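Local atomic coordinates of glucanase (Clostridium thermocellum, PDB entry 5GXX), a protein that probably hydrolyses beta-1,4 glucosidic bonds of cellulose as a family 9 endoglucanase of the cellulosome, with a calcium-bearing cellulose-binding domain following its catalytic domain. Residues A151-S156 with R166-Y171; A14-E19 with N30-R35; L311-A316 with K327-A332; S107-I112 with Y136-G141. The protein carries 1 engineered substitution. One frame throughout, in Å; residues are numbered along the deposited sequence.

Contact 1 of 4, residues A151-S156 with R166-Y171; sequences ALAVGS and RYAKKY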
loop_
_atom_site.group_PDB
_atom_site.type_symbol
_atom_site.label_atom_id
_atom_site.label_comp_id
_atom_site.label_asym_id
_atom_site.label_seq_id
_atom_site.Cartn_x
_atom_site.Cartn_y
_atom_site.Cartn_z
ATOM N N ALA A 151 24.257 -19.474 41.286
ATOM C CA ALA A 151 25.114 -19.706 40.120
ATOM C C ALA A 151 26.528 -19.223 40.397
ATOM O O ALA A 151 27.516 -19.907 40.116
ATOM C CB ALA A 151 24.547 -19.002 38.903
ATOM N N LEU A 152 26.607 -18.042 40.999
ATOM C CA LEU A 152 27.914 -17.496 41.350
ATOM C C LEU A 152 28.600 -18.237 42.500
ATOM O O LEU A 152 29.832 -18.353 42.533
ATOM C CB LEU A 152 27.803 -15.992 41.621
ATOM C CG LEU A 152 27.523 -15.167 40.359
ATOM C CD1 LEU A 152 26.929 -13.804 40.711
ATOM C CD2 LEU A 152 28.771 -15.008 39.485
ATOM N N ALA A 153 27.815 -18.793 43.411
ATOM C CA ALA A 153 28.390 -19.567 44.507
ATOM C C ALA A 153 29.038 -20.842 43.977
ATOM O O ALA A 153 30.219 -21.093 44.196
ATOM C CB ALA A 153 27.339 -19.883 45.556
ATOM N N VAL A 154 28.271 -21.670 43.273
ATOM C CA VAL A 154 28.909 -22.841 42.682
ATOM C C VAL A 154 30.023 -22.495 41.684
ATOM O O VAL A 154 31.077 -23.137 41.680
ATOM C CB VAL A 154 27.877 -23.837 42.112
ATOM C CG1 VAL A 154 27.045 -23.225 40.964
ATOM C CG2 VAL A 154 28.572 -25.120 41.695
ATOM N N GLY A 155 29.829 -21.464 40.864
ATOM C CA GLY A 155 30.870 -21.038 39.931
ATOM C C GLY A 155 32.180 -20.684 40.613
ATOM O O GLY A 155 33.260 -21.001 40.108
ATOM N N SER A 156 32.056 -20.027 41.764
ATOM C CA SER A 156 33.229 -19.613 42.542
ATOM C C SER A 156 34.033 -20.827 43.003
ATOM O O SER A 156 35.257 -20.759 43.067
ATOM C CB SER A 156 32.811 -18.741 43.729
ATOM O OG SER A 156 32.406 -19.491 44.868
ATOM N N ARG A 166 32.298 -13.215 46.007
ATOM C CA ARG A 166 31.937 -11.897 46.518
ATOM C C ARG A 166 30.529 -11.494 46.061
ATOM O O ARG A 166 29.708 -11.054 46.878
ATOM C CB ARG A 166 32.981 -10.866 46.086
ATOM C CG ARG A 166 32.657 -9.429 46.484
ATOM C CD ARG A 166 33.755 -8.466 46.021
ATOM N NE ARG A 166 33.404 -7.061 46.229
ATOM C CZ ARG A 166 33.558 -6.397 47.381
ATOM N NH1 ARG A 166 34.027 -7.010 48.463
ATOM N NH2 ARG A 166 33.205 -5.115 47.453
ATOM N N TYR A 167 30.258 -11.665 44.766
ATOM C CA TYR A 167 28.957 -11.321 44.195
ATOM C C TYR A 167 27.871 -12.316 44.590
ATOM O O TYR A 167 26.722 -11.924 44.777
ATOM C CB TYR A 167 29.043 -11.126 42.680
ATOM C CG TYR A 167 29.650 -9.779 42.341
ATOM C CD1 TYR A 167 31.031 -9.576 42.403
ATOM C CD2 TYR A 167 28.839 -8.700 41.998
ATOM C CE1 TYR A 167 31.587 -8.325 42.127
ATOM C CE2 TYR A 167 29.385 -7.446 41.715
ATOM C CZ TYR A 167 30.759 -7.272 41.768
ATOM O OH TYR A 167 31.305 -6.033 41.487
ATOM N N ALA A 168 28.226 -13.593 44.727
ATOM C CA ALA A 168 27.268 -14.561 45.260
ATOM C C ALA A 168 26.762 -14.123 46.634
ATOM O O ALA A 168 25.567 -14.207 46.926
ATOM C CB ALA A 168 27.895 -15.926 45.357
ATOM N N LYS A 169 27.673 -13.647 47.484
ATOM C CA LYS A 169 27.288 -13.174 48.808
ATOM C C LYS A 169 26.494 -11.876 48.731
ATOM O O LYS A 169 25.546 -11.704 49.502
ATOM C CB LYS A 169 28.527 -12.961 49.671
ATOM C CG LYS A 169 29.259 -14.233 50.041
ATOM C CD LYS A 169 30.516 -13.918 50.842
ATOM C CE LYS A 169 31.232 -15.183 51.267
ATOM N NZ LYS A 169 32.251 -14.854 52.313
ATOM N N LYS A 170 26.877 -10.983 47.814
ATOM C CA LYS A 170 26.154 -9.725 47.628
ATOM C C LYS A 170 24.699 -10.034 47.281
ATOM O O LYS A 170 23.760 -9.529 47.900
ATOM C CB LYS A 170 26.770 -8.869 46.513
ATOM C CG LYS A 170 27.940 -7.963 46.863
ATOM C CD LYS A 170 28.271 -7.112 45.642
ATOM C CE LYS A 170 29.595 -6.373 45.779
ATOM N NZ LYS A 170 29.486 -5.239 46.733
ATOM N N TYR A 171 24.521 -10.922 46.305
ATOM C CA TYR A 171 23.196 -11.228 45.797
ATOM C C TYR A 171 22.359 -12.010 46.808
ATOM O O TYR A 171 21.175 -11.723 46.982
ATOM C CB TYR A 171 23.286 -11.953 44.451
ATOM C CG TYR A 171 23.851 -11.118 43.322
ATOM C CD1 TYR A 171 24.000 -9.727 43.428
ATOM C CD2 TYR A 171 24.242 -11.713 42.129
ATOM C CE1 TYR A 171 24.499 -8.981 42.366
ATOM C CE2 TYR A 171 24.737 -10.967 41.071
ATOM C CZ TYR A 171 24.875 -9.604 41.196
ATOM O OH TYR A 171 25.385 -8.892 40.141
#
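The ring of Y171 meets the methyl CD1 of L152 obliquely, CE2 lying 3.6 Å from CD1. The same methyl touches CB of Y167, at 3.9 Å. The Y167 ring runs outward from there, and CD of K170, from its own helix, rests over the rim of one face. L152 has CG anti to its carbonyl carbon (chi1 -70°), which turns the chain toward helix 162-178, where CD1 reaches both tyrosines. Behind this, the backbones come close at alanine. CB of A168 sits 3.7 Å from CB of L152 and 3.5 Å from the backbone N of A153. With so small a residue at the crossing, the axes of 151-156 and 166-171 approach to 7.9 Å, at 156°. No hydrogen bond links the two segments; the contact is apolar. The hydroxyl of Y171 reaches past it to the carbonyl of L99, on helix 85-101, which also covers L152. Helices 142-158 and 162-178 form an antiparallel hairpin of the (alpha/alpha) barrel of family 9 glycoside hydrolases.

Contact 2 of 4, residues A14-E19 with N30-R35; sequences AIYFYE and NRVEWR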
loop_
_atom_site.group_PDB
_atom_site.type_symbol
_atom_site.label_atom_id
_atom_site.label_comp_id
_atom_site.label_asym_id
_atom_site.label_seq_id
_atom_site.Cartn_x
_atom_site.Cartn_y
_atom_site.Cartn_z
ATOM N N ALA A 14 26.584 -30.670 23.249
ATOM C CA ALA A 14 25.693 -30.047 24.224
ATOM C C ALA A 14 26.287 -28.789 24.857
ATOM O O ALA A 14 25.550 -27.850 25.154
ATOM C CB ALA A 14 25.220 -31.062 25.282
ATOM N N ILE A 15 27.614 -28.750 24.968
ATOM C CA ILE A 15 28.316 -27.559 25.444
ATOM C C ILE A 15 28.383 -26.464 24.389
ATOM O O ILE A 15 28.169 -25.280 24.696
ATOM C CB ILE A 15 29.739 -27.930 25.915
ATOM C CG1 ILE A 15 29.651 -28.894 27.101
ATOM C CG2 ILE A 15 30.533 -26.670 26.320
ATOM C CD1 ILE A 15 30.974 -29.631 27.350
ATOM N N TYR A 16 28.705 -26.885 23.166
ATOM C CA TYR A 16 28.813 -25.993 22.005
ATOM C C TYR A 16 27.517 -25.228 21.805
ATOM O O TYR A 16 27.551 -24.071 21.382
ATOM C CB TYR A 16 29.179 -26.814 20.756
ATOM C CG TYR A 16 29.159 -26.080 19.433
ATOM C CD1 TYR A 16 27.992 -26.017 18.651
ATOM C CD2 TYR A 16 30.309 -25.464 18.941
ATOM C CE1 TYR A 16 27.980 -25.389 17.424
ATOM C CE2 TYR A 16 30.325 -24.847 17.678
ATOM C CZ TYR A 16 29.152 -24.814 16.944
ATOM O OH TYR A 16 29.116 -24.203 15.722
ATOM N N PHE A 17 26.380 -25.863 22.103
ATOM C CA PHE A 17 25.108 -25.138 22.085
ATOM C C PHE A 17 25.196 -23.768 22.764
ATOM O O PHE A 17 24.710 -22.780 22.198
ATOM C CB PHE A 17 23.986 -26.005 22.681
ATOM C CG PHE A 17 22.710 -25.240 22.937
ATOM C CD1 PHE A 17 21.847 -24.890 21.905
ATOM C CD2 PHE A 17 22.379 -24.872 24.228
ATOM C CE1 PHE A 17 20.663 -24.187 22.142
ATOM C CE2 PHE A 17 21.166 -24.201 24.502
ATOM C CZ PHE A 17 20.315 -23.834 23.457
ATOM N N TYR A 18 25.803 -23.706 23.952
ATOM C CA TYR A 18 25.862 -22.423 24.657
ATOM C C TYR A 18 26.627 -21.355 23.881
ATOM O O TYR A 18 26.299 -20.167 23.974
ATOM C CB TYR A 18 26.401 -22.593 26.074
ATOM C CG TYR A 18 25.410 -23.341 26.930
ATOM C CD1 TYR A 18 24.337 -22.673 27.522
ATOM C CD2 TYR A 18 25.503 -24.725 27.095
ATOM C CE1 TYR A 18 23.386 -23.362 28.256
ATOM C CE2 TYR A 18 24.567 -25.423 27.846
ATOM C CZ TYR A 18 23.513 -24.733 28.418
ATOM O OH TYR A 18 22.588 -25.389 29.197
ATOM N N GLU A 19 27.621 -21.738 23.079
ATOM C CA GLU A 19 28.301 -20.745 22.236
ATOM C C GLU A 19 27.392 -20.183 21.140
ATOM O O GLU A 19 27.539 -19.039 20.700
ATOM C CB GLU A 19 29.567 -21.343 21.623
ATOM C CG GLU A 19 30.604 -21.569 22.710
ATOM C CD GLU A 19 31.858 -22.308 22.252
ATOM O OE1 GLU A 19 32.335 -22.102 21.130
ATOM O OE2 GLU A 19 32.355 -23.103 23.065
ATOM N N ASN A 30 34.905 -18.221 20.650
ATOM C CA ASN A 30 33.627 -18.703 20.118
ATOM C C ASN A 30 33.845 -19.475 18.812
ATOM O O ASN A 30 34.503 -18.967 17.896
ATOM C CB ASN A 30 32.734 -17.495 19.832
ATOM C CG ASN A 30 31.364 -17.893 19.316
ATOM O OD1 ASN A 30 31.197 -18.116 18.127
ATOM N ND2 ASN A 30 30.378 -17.962 20.205
ATOM N N ARG A 31 33.255 -20.665 18.702
ATOM C CA ARG A 31 33.550 -21.583 17.611
ATOM C C ARG A 31 32.464 -21.601 16.546
ATOM O O ARG A 31 32.482 -22.458 15.662
ATOM C CB ARG A 31 33.693 -23.004 18.156
ATOM C CG ARG A 31 34.897 -23.228 19.070
ATOM C CD ARG A 31 34.812 -24.597 19.715
ATOM N NE ARG A 31 33.801 -24.681 20.773
ATOM C CZ ARG A 31 33.439 -25.805 21.377
ATOM N NH1 ARG A 31 33.970 -26.971 21.010
ATOM N NH2 ARG A 31 32.528 -25.748 22.342
ATOM N N VAL A 32 31.551 -20.634 16.600
ATOM C CA VAL A 32 30.346 -20.683 15.776
ATOM C C VAL A 32 30.465 -19.705 14.607
ATOM O O VAL A 32 30.370 -18.497 14.803
ATOM C CB VAL A 32 29.092 -20.381 16.607
ATOM C CG1 VAL A 32 27.845 -20.721 15.794
ATOM C CG2 VAL A 32 29.079 -21.188 17.918
ATOM N N GLU A 33 30.662 -20.225 13.396
ATOM C CA GLU A 33 31.015 -19.404 12.236
ATOM C C GLU A 33 29.872 -18.490 11.844
ATOM O O GLU A 33 30.110 -17.424 11.266
ATOM C CB GLU A 33 31.416 -20.278 11.037
ATOM C CG GLU A 33 30.302 -21.159 10.515
ATOM C CD GLU A 33 30.729 -21.927 9.281
ATOM O OE1 GLU A 33 31.271 -21.288 8.351
ATOM O OE2 GLU A 33 30.524 -23.155 9.235
ATOM N N TRP A 34 28.649 -18.901 12.172
ATOM C CA TRP A 34 27.458 -18.106 11.856
ATOM C C TRP A 34 26.994 -17.207 13.000
ATOM O O TRP A 34 25.860 -16.706 12.964
ATOM C CB TRP A 34 26.319 -19.030 11.428
ATOM C CG TRP A 34 26.071 -20.224 12.322
ATOM C CD1 TRP A 34 26.699 -21.439 12.266
ATOM C CD2 TRP A 34 25.125 -20.309 13.400
ATOM N NE1 TRP A 34 26.189 -22.277 13.232
ATOM C CE2 TRP A 34 25.209 -21.620 13.926
ATOM C CE3 TRP A 34 24.183 -19.422 13.942
ATOM C CZ2 TRP A 34 24.410 -22.056 14.986
ATOM C CZ3 TRP A 34 23.379 -19.860 15.001
ATOM C CH2 TRP A 34 23.507 -21.166 15.513
ATOM N N ARG A 35 27.828 -16.997 14.016
ATOM C CA ARG A 35 27.512 -16.019 15.053
ATOM C C ARG A 35 28.577 -14.932 15.086
ATOM O O ARG A 35 29.774 -15.223 15.061
ATOM C CB ARG A 35 27.401 -16.653 16.442
ATOM C CG ARG A 35 26.158 -17.526 16.719
ATOM C CD ARG A 35 24.811 -16.799 16.547
ATOM N NE ARG A 35 24.946 -15.410 16.989
ATOM C CZ ARG A 35 25.095 -15.059 18.266
ATOM N NH1 ARG A 35 24.982 -15.957 19.247
ATOM N NH2 ARG A 35 25.334 -13.784 18.580
HETATM O O HOH W 1 27.126 -24.885 14.016
#
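In an irregular loop, residues 30-35 pass E19 of helix 7-20 closest at N30, with an Asx turn at N30 and a type I turn from V32 to R35. ND2 of N30 gives to the backbone O of E19 at 3.1 Å and also binds Q22. R31 grips E19 side-on, NE giving to OE1 at 3.0 Å in a nearly straight bond (165°) and NH2 giving to OE2 at 2.7 Å, from above the carboxylate plane. OE1 of E19 also takes the backbone N of R31, at 3.0 Å. N91 of helix 85-101 also gives to OE2. The Y16 ring, its CG anti to the backbone N (chi1 172°), stands nearly upright on the guanidinium of R31 (planes 77° apart), with CD2 over one face. CZ of Y16 packs on CG2 of V32 at 3.8 Å, and its hydroxyl shares a water with NE1 of W34. This is a salt bridge on a buried glutamate, backed by a backbone bond, that ties a loop to a helix inside the family 9 catalytic domain.

Contact 3 of 4, residues L311-A316 with K327-A332; sequences LAFVYA and KYYNFA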
loop_
_atom_site.group_PDB
_atom_site.type_symbol
_atom_site.label_atom_id
_atom_site.label_comp_id
_atom_site.label_asym_id
_atom_site.label_seq_id
_atom_site.Cartn_x
_atom_site.Cartn_y
_atom_site.Cartn_z
ATOM N N LEU A 311 20.039 -35.435 38.722
ATOM C CA LEU A 311 19.828 -35.555 40.164
ATOM C C LEU A 311 19.908 -36.997 40.649
ATOM O O LEU A 311 20.477 -37.269 41.714
ATOM C CB LEU A 311 18.466 -34.999 40.555
ATOM C CG LEU A 311 18.423 -33.528 40.978
ATOM C CD1 LEU A 311 18.856 -32.590 39.857
ATOM C CD2 LEU A 311 17.042 -33.141 41.490
ATOM N N ALA A 312 19.340 -37.913 39.856
ATOM C CA ALA A 312 19.349 -39.337 40.187
ATOM C C ALA A 312 20.763 -39.913 40.185
ATOM O O ALA A 312 21.106 -40.672 41.099
ATOM C CB ALA A 312 18.418 -40.114 39.251
ATOM N N PHE A 313 21.587 -39.526 39.213
ATOM C CA PHE A 313 22.984 -39.963 39.195
ATOM C C PHE A 313 23.711 -39.443 40.441
ATOM O O PHE A 313 24.445 -40.189 41.094
ATOM C CB PHE A 313 23.730 -39.454 37.949
ATOM C CG PHE A 313 23.475 -40.218 36.664
ATOM C CD1 PHE A 313 23.513 -41.611 36.586
ATOM C CD2 PHE A 313 23.279 -39.508 35.488
ATOM C CE1 PHE A 313 23.301 -42.273 35.380
ATOM C CE2 PHE A 313 23.111 -40.147 34.257
ATOM C CZ PHE A 313 23.121 -41.539 34.197
ATOM N N VAL A 314 23.551 -38.155 40.746
ATOM C CA VAL A 314 24.252 -37.555 41.881
ATOM C C VAL A 314 23.829 -38.242 43.181
ATOM O O VAL A 314 24.666 -38.582 44.020
ATOM C CB VAL A 314 24.043 -36.024 41.953
ATOM C CG1 VAL A 314 24.607 -35.466 43.271
ATOM C CG2 VAL A 314 24.702 -35.304 40.785
ATOM N N TYR A 315 22.534 -38.497 43.332
ATOM C CA TYR A 315 22.041 -39.131 44.538
ATOM C C TYR A 315 22.526 -40.581 44.627
ATOM O O TYR A 315 23.039 -41.008 45.664
ATOM C CB TYR A 315 20.517 -39.040 44.653
ATOM C CG TYR A 315 20.075 -39.560 46.005
ATOM C CD1 TYR A 315 20.414 -38.869 47.183
ATOM C CD2 TYR A 315 19.350 -40.754 46.115
ATOM C CE1 TYR A 315 20.067 -39.359 48.426
ATOM C CE2 TYR A 315 18.977 -41.243 47.370
ATOM C CZ TYR A 315 19.333 -40.535 48.510
ATOM O OH TYR A 315 18.981 -40.990 49.761
ATOM N N ALA A 316 22.396 -41.330 43.541
ATOM C CA ALA A 316 22.866 -42.715 43.531
ATOM C C ALA A 316 24.351 -42.805 43.868
ATOM O O ALA A 316 24.774 -43.682 44.612
ATOM C CB ALA A 316 22.594 -43.361 42.182
ATOM N N LYS A 327 18.426 -48.845 41.003
ATOM C CA LYS A 327 17.139 -48.292 40.581
ATOM C C LYS A 327 17.309 -46.853 40.079
ATOM O O LYS A 327 16.766 -46.490 39.042
ATOM C CB LYS A 327 16.116 -48.357 41.716
ATOM C CG LYS A 327 14.827 -47.582 41.467
ATOM C CD LYS A 327 13.758 -47.778 42.538
ATOM C CE LYS A 327 14.197 -47.192 43.864
ATOM N NZ LYS A 327 13.069 -47.296 44.845
ATOM N N TYR A 328 18.052 -46.025 40.810
ATOM C CA TYR A 328 18.176 -44.636 40.367
ATOM C C TYR A 328 19.087 -44.447 39.167
ATOM O O TYR A 328 18.787 -43.621 38.302
ATOM C CB TYR A 328 18.587 -43.721 41.525
ATOM C CG TYR A 328 17.595 -43.721 42.660
ATOM C CD1 TYR A 328 16.225 -43.752 42.441
ATOM C CD2 TYR A 328 18.040 -43.672 43.978
ATOM C CE1 TYR A 328 15.321 -43.757 43.481
ATOM C CE2 TYR A 328 17.150 -43.673 45.022
ATOM C CZ TYR A 328 15.797 -43.726 44.783
ATOM O OH TYR A 328 14.935 -43.728 45.859
ATOM N N TYR A 329 20.187 -45.203 39.114
ATOM C CA TYR A 329 21.071 -45.201 37.948
ATOM C C TYR A 329 20.317 -45.643 36.690
ATOM O O TYR A 329 20.448 -45.012 35.644
ATOM C CB TYR A 329 22.272 -46.135 38.169
ATOM C CG TYR A 329 23.233 -46.195 36.998
ATOM C CD1 TYR A 329 23.028 -47.080 35.929
ATOM C CD2 TYR A 329 24.344 -45.355 36.939
ATOM C CE1 TYR A 329 23.894 -47.138 34.844
ATOM C CE2 TYR A 329 25.218 -45.415 35.856
ATOM C CZ TYR A 329 24.988 -46.308 34.816
ATOM O OH TYR A 329 25.851 -46.360 33.750
ATOM N N ASN A 330 19.542 -46.722 36.777
ATOM C CA ASN A 330 18.877 -47.244 35.576
ATOM C C ASN A 330 17.847 -46.237 35.060
ATOM O O ASN A 330 17.720 -46.018 33.844
ATOM C CB ASN A 330 18.175 -48.565 35.908
ATOM C CG ASN A 330 19.128 -49.748 35.996
ATOM O OD1 ASN A 330 20.296 -49.658 35.612
ATOM N ND2 ASN A 330 18.607 -50.879 36.484
ATOM N N PHE A 331 17.129 -45.636 36.013
ATOM C CA PHE A 331 16.216 -44.544 35.642
ATOM C C PHE A 331 16.945 -43.433 34.886
ATOM O O PHE A 331 16.515 -43.015 33.801
ATOM C CB PHE A 331 15.505 -43.957 36.873
ATOM C CG PHE A 331 14.955 -42.578 36.629
ATOM C CD1 PHE A 331 13.803 -42.403 35.869
ATOM C CD2 PHE A 331 15.619 -41.454 37.129
ATOM C CE1 PHE A 331 13.333 -41.128 35.597
ATOM C CE2 PHE A 331 15.156 -40.178 36.842
ATOM C CZ PHE A 331 13.990 -40.015 36.105
ATOM N N ALA A 332 18.033 -42.937 35.468
ATOM C CA ALA A 332 18.749 -41.810 34.878
ATOM C C ALA A 332 19.256 -42.158 33.473
ATOM O O ALA A 332 19.022 -41.411 32.522
ATOM C CB ALA A 332 19.900 -41.419 35.814
#
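F313 lays one face of its ring on the methyl of A332, a CH-pi contact with CB 3.5 Å from the ring centroid and 8° off the normal. Helices 301-318 and 322-340 form an antiparallel hairpin of the (alpha/alpha) barrel; the axes of 311-316 and 327-332 are 8.3 Å apart. F313 also turns an edge toward the face of Y329, an offset edge-to-face pair with planes at 63°. Y329 has CG anti to the backbone N (chi1 180°), which swings its ring out beside F313; its hydroxyl binds E428 of helix 412-429. At the middle the residues are small: A312, A316 and A332. CB of A312 fits against CB of A332 and lies at the edge of the F331 ring, 3.8 Å from CD2. On the other flank Y315 and Y328 meet obliquely, with centroids 5.9 Å apart. Their hydroxyls bind H266 and D274 on helix 263-276, so the rings fill the space between three helices. Between these flanks, CB of A316 sits 4.1 Å from CB of Y328.

Contact 4 of 4, residues S107-I112 with Y136-G141; sequences SVVYQI and YFVGKG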
loop_
_atom_site.group_PDB
_atom_site.type_symbol
_atom_site.label_atom_id
_atom_site.label_comp_id
_atom_site.label_asym_id
_atom_site.label_seq_id
_atom_site.Cartn_x
_atom_site.Cartn_y
_atom_site.Cartn_z
ATOM N N SER A 107 19.980 -3.563 43.894
ATOM C CA SER A 107 19.147 -4.138 42.841
ATOM C C SER A 107 20.058 -4.714 41.762
ATOM O O SER A 107 21.273 -4.540 41.806
ATOM C CB SER A 107 18.213 -3.084 42.240
ATOM O OG SER A 107 18.942 -1.941 41.827
ATOM N N VAL A 108 19.481 -5.434 40.806
ATOM C CA VAL A 108 20.241 -5.955 39.668
ATOM C C VAL A 108 19.441 -5.689 38.403
ATOM O O VAL A 108 18.217 -5.535 38.483
ATOM C CB VAL A 108 20.526 -7.486 39.797
ATOM C CG1 VAL A 108 21.373 -7.779 41.042
ATOM C CG2 VAL A 108 19.235 -8.324 39.796
ATOM N N VAL A 109 20.124 -5.618 37.262
ATOM C CA VAL A 109 19.475 -5.759 35.961
ATOM C C VAL A 109 19.092 -7.234 35.884
ATOM O O VAL A 109 19.972 -8.093 36.003
ATOM C CB VAL A 109 20.427 -5.438 34.789
ATOM C CG1 VAL A 109 19.775 -5.794 33.459
ATOM C CG2 VAL A 109 20.816 -3.960 34.800
ATOM N N TYR A 110 17.805 -7.519 35.696
ATOM C CA TYR A 110 17.334 -8.912 35.671
ATOM C C TYR A 110 16.750 -9.374 34.344
ATOM O O TYR A 110 16.354 -10.535 34.216
ATOM C CB TYR A 110 16.348 -9.175 36.820
ATOM C CG TYR A 110 14.951 -8.598 36.671
ATOM C CD1 TYR A 110 14.653 -7.302 37.106
ATOM C CD2 TYR A 110 13.909 -9.365 36.140
ATOM C CE1 TYR A 110 13.358 -6.791 36.989
ATOM C CE2 TYR A 110 12.618 -8.860 36.006
ATOM C CZ TYR A 110 12.346 -7.571 36.448
ATOM O OH TYR A 110 11.069 -7.067 36.317
ATOM N N GLN A 111 16.679 -8.477 33.365
ATOM C CA GLN A 111 16.207 -8.836 32.043
ATOM C C GLN A 111 16.712 -7.851 31.002
ATOM O O GLN A 111 16.787 -6.650 31.258
ATOM C CB GLN A 111 14.677 -8.894 32.033
ATOM C CG GLN A 111 14.073 -9.417 30.744
ATOM C CD GLN A 111 12.616 -9.776 30.881
ATOM O OE1 GLN A 111 12.201 -10.417 31.845
ATOM N NE2 GLN A 111 11.833 -9.394 29.883
ATOM N N ILE A 112 17.062 -8.347 29.819
ATOM C CA ILE A 112 17.339 -7.483 28.671
ATOM C C ILE A 112 16.420 -7.916 27.542
ATOM O O ILE A 112 16.410 -9.078 27.153
ATOM C CB ILE A 112 18.796 -7.562 28.150
ATOM C CG1 ILE A 112 19.850 -7.279 29.232
ATOM C CG2 ILE A 112 18.995 -6.645 26.924
ATOM C CD1 ILE A 112 19.845 -5.884 29.832
ATOM N N TYR A 136 15.765 -2.583 29.195
ATOM C CA TYR A 136 16.254 -3.405 30.291
ATOM C C TYR A 136 15.350 -3.220 31.501
ATOM O O TYR A 136 14.505 -2.308 31.534
ATOM C CB TYR A 136 17.712 -3.096 30.610
ATOM C CG TYR A 136 17.970 -1.711 31.166
ATOM C CD1 TYR A 136 17.948 -1.497 32.543
ATOM C CD2 TYR A 136 18.258 -0.631 30.330
ATOM C CE1 TYR A 136 18.196 -0.244 33.083
ATOM C CE2 TYR A 136 18.500 0.633 30.864
ATOM C CZ TYR A 136 18.466 0.808 32.241
ATOM O OH TYR A 136 18.718 2.050 32.792
ATOM N N PHE A 137 15.522 -4.110 32.473
ATOM C CA PHE A 137 14.664 -4.158 33.645
ATOM C C PHE A 137 15.510 -4.345 34.894
ATOM O O PHE A 137 16.440 -5.152 34.911
ATOM C CB PHE A 137 13.637 -5.285 33.475
ATOM C CG PHE A 137 12.815 -5.143 32.231
ATOM C CD1 PHE A 137 13.274 -5.640 31.014
ATOM C CD2 PHE A 137 11.605 -4.466 32.266
ATOM C CE1 PHE A 137 12.536 -5.484 29.844
ATOM C CE2 PHE A 137 10.853 -4.300 31.106
ATOM C CZ PHE A 137 11.314 -4.809 29.892
ATOM N N VAL A 138 15.212 -3.566 35.930
ATOM C CA VAL A 138 15.952 -3.603 37.183
ATOM C C VAL A 138 14.984 -3.921 38.317
ATOM O O VAL A 138 13.803 -3.560 38.256
ATOM C CB VAL A 138 16.690 -2.277 37.433
ATOM C CG1 VAL A 138 17.846 -2.154 36.439
ATOM C CG2 VAL A 138 15.725 -1.094 37.305
ATOM N N GLY A 139 15.471 -4.653 39.315
ATOM C CA GLY A 139 14.661 -5.047 40.465
ATOM C C GLY A 139 15.469 -5.844 41.472
ATOM O O GLY A 139 16.689 -5.967 41.342
ATOM N N LYS A 140 14.780 -6.396 42.466
ATOM C CA LYS A 140 15.425 -7.190 43.500
ATOM C C LYS A 140 14.604 -8.422 43.868
ATOM O O LYS A 140 14.624 -8.873 45.012
ATOM C CB LYS A 140 15.691 -6.330 44.740
ATOM C CG LYS A 140 14.485 -5.526 45.187
ATOM C CD LYS A 140 14.768 -4.655 46.411
ATOM C CE LYS A 140 13.489 -3.942 46.813
ATOM N NZ LYS A 140 13.575 -3.292 48.150
ATOM N N GLY A 141 13.930 -9.005 42.877
ATOM C CA GLY A 141 13.166 -10.234 43.090
ATOM C C GLY A 141 14.002 -11.321 43.747
ATOM O O GLY A 141 15.086 -11.663 43.271
#
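Y110 lies across F137, with CB of F137 over one face of its ring, offset toward the rim, 3.8 Å from CE1. The tyrosine edge runs along the neighbouring backbone: CD1 is 3.5 Å from N of G139, and CE1 is the same distance from O of V138. A chi1 of 74°, with CG between the backbone N and the carbonyl carbon, folds the ring over the partner strand in this way. G139 has no side chain to collide with it. The F137 ring and the Q111 chain lie side by side and point the same way, CD1 3.7 Å from CB of Q111, with ring and amide planes 55° apart. NE2 of Q111 gives to the carbonyls of G113 and A186. On the face bearing V109 and I112, V109 and V138 cross obliquely, CG2 of V109 3.8 Å from CG1 of V138, and CD1 of I112 packs on CB of Y136 at 3.6 Å.

Strand 108-112 is the middle of a small three-stranded antiparallel sheet, between 56-57 and 136-139. V108 and G139 exchange two bonds. At a beta bulge Y110 and Q111 both face F137: Y110 N gives to F137 O at 2.8 Å, and F137 N gives to Q111 O at 3.1 Å. Backbone bonds hold the strands together; Y110 and Q111 add polar links to the loop at 185-186, and the other side chains pack by apolar contact. N of Q111, at the bulge, is buried without a partner in the model.

Overall arrangement
All four contacts belong to the catalytic domain of family 9. Contacts 1 and 4 are neighbours, with centres about 17 Å apart. They touch where CE1 of Y171 packs on CG1 of V108 at 3.6 Å, and strand 136-139 leads into helix 142-158. Contact 3 is a second helical hairpin, its centre about 28 Å from that of contact 1 and about 36 Å from that of contact 4. Contact 2 lies nearest the centre of the chain, about 9 Å away, and touches none of the others. Helix 85-101 lines both contacts 1 and 2; helix 412-429 lines contacts 2 and 3. The side chain of Y110 in contact 4 is about 14 Å from a bound calcium ion.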